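Local coordinates for citryl-CoA lyase (Hydrogenobacter thermophilus, PDB 6HXP) that cleaves citryl-CoA to acetyl-CoA and oxaloacetate, as a lyase of the citrate synthase family with a role in the reductive tricarboxylic acid cycle, at the interface of chains A and B. Sequence-based numbering; all coordinates share one arbitrary frame. Chains: chain A/B, Citryl-CoA lyase.

The interface of chains A and B. Residues chain A 56, 59-60, 152, 155; chain B 27-29.
B:Val28 pushes its isopropyl group between helices 48-60 and 147-158 of chain A, a knob-in-groove contact in the two-fold interface of this citrate synthase-family lyase. Its two methyls divide the work. CG1, anti to the backbone N (chi1 173°), points into the groove between the helices. There it meets A:Ile155 CD1 at 3.8 Å and also touches A:Ala56 CB, with A:Leu152 CD2 more peripheral. The side chains of A:Ile155 and A:Leu152 both lie roughly perpendicular to the valine. CG2 turns instead to the last turn of helix 48-60, packing 3.7 Å from A:Ser60 CA, and it also touches A:Val59 CG1, whose side chain runs past the valine in the opposite direction.

A:Ser60 OG sits against both methyls, 3.4 Å from B:Val28 CG2. The hydroxyl, anti to the serine's carbonyl carbon (chi1 -72°), folds back along its own helix. There it bonds to A:Ala56 O at 2.8 Å, bent off the C=O direction and tilted from the carbonyl plane. This bond occupies the hydroxyl within chain A while the valine packs over it. Replacing the serine by an alanine removes the hydroxyl, which would probably cost A:Ala56 O this bond and thin the packing beneath both valine methyls.

On either side of the valine, A:Val59 CG1 also reaches B:Leu27 CB at 4.0 Å, and A:Ile155 CD1 rests on B:Gly29 CA at 3.7 Å.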
loop_
_atom_site.group_PDB
_atom_site.type_symbol
_atom_site.label_atom_id
_atom_site.label_comp_id
_atom_site.label_asym_id
_atom_site.label_seq_id
_atom_site.Cartn_x
_atom_site.Cartn_y
_atom_site.Cartn_z
ATOM N N ALA A 56 -6.350 26.011 -10.004
ATOM C CA ALA A 56 -6.514 25.513 -11.379
ATOM C C ALA A 56 -5.723 24.248 -11.647
ATOM O O ALA A 56 -6.223 23.328 -12.320
ATOM C CB ALA A 56 -6.107 26.590 -12.365
ATOM N N VAL A 59 -7.476 21.231 -9.792
ATOM C CA VAL A 59 -8.714 20.837 -10.461
ATOM C C VAL A 59 -8.416 20.119 -11.749
ATOM O O VAL A 59 -9.128 19.156 -12.097
ATOM C CB VAL A 59 -9.637 22.063 -10.671
ATOM C CG1 VAL A 59 -10.848 21.712 -11.531
ATOM C CG2 VAL A 59 -10.108 22.602 -9.324
ATOM N N SER A 60 -7.348 20.556 -12.466
ATOM C CA SER A 60 -6.987 19.978 -13.767
ATOM C C SER A 60 -6.771 18.482 -13.751
ATOM O O SER A 60 -6.991 17.833 -14.758
ATOM C CB SER A 60 -5.711 20.619 -14.287
ATOM O OG SER A 60 -5.953 21.961 -14.709
ATOM N N LEU A 152 -4.716 25.976 -18.971
ATOM C CA LEU A 152 -3.846 26.400 -17.873
ATOM C C LEU A 152 -2.979 27.615 -18.270
ATOM O O LEU A 152 -2.812 28.542 -17.469
ATOM C CB LEU A 152 -2.965 25.265 -17.412
ATOM C CG LEU A 152 -3.665 24.228 -16.561
ATOM C CD1 LEU A 152 -2.789 22.982 -16.421
ATOM C CD2 LEU A 152 -3.991 24.789 -15.150
ATOM N N ILE A 155 -5.053 30.810 -18.534
ATOM C CA ILE A 155 -5.281 31.361 -17.176
ATOM C C ILE A 155 -4.006 32.045 -16.678
ATOM O O ILE A 155 -4.055 33.188 -16.189
ATOM C CB ILE A 155 -5.747 30.249 -16.216
ATOM C CG1 ILE A 155 -7.148 29.739 -16.614
ATOM C CG2 ILE A 155 -5.789 30.770 -14.773
ATOM C CD1 ILE A 155 -7.441 28.358 -16.015
ATOM N N LEU B 27 -14.331 23.714 -15.634
ATOM C CA LEU B 27 -14.196 23.801 -14.185
ATOM C C LEU B 27 -12.868 24.438 -13.834
ATOM O O LEU B 27 -12.793 25.225 -12.878
ATOM C CB LEU B 27 -14.247 22.413 -13.578
ATOM C CG LEU B 27 -15.520 21.554 -13.836
ATOM C CD1 LEU B 27 -15.428 20.236 -13.115
ATOM C CD2 LEU B 27 -16.755 22.298 -13.445
ATOM N N VAL B 28 -11.821 24.116 -14.602
ATOM C CA VAL B 28 -10.470 24.649 -14.348
ATOM C C VAL B 28 -10.531 26.171 -14.490
ATOM O O VAL B 28 -10.930 26.673 -15.538
ATOM C CB VAL B 28 -9.457 24.038 -15.331
ATOM C CG1 VAL B 28 -8.070 24.703 -15.216
ATOM C CG2 VAL B 28 -9.318 22.513 -15.108
ATOM N N GLY B 29 -10.096 26.872 -13.435
ATOM C CA GLY B 29 -10.083 28.330 -13.386
ATOM C C GLY B 29 -11.377 28.949 -12.898
ATOM O O GLY B 29 -11.417 30.172 -12.664
#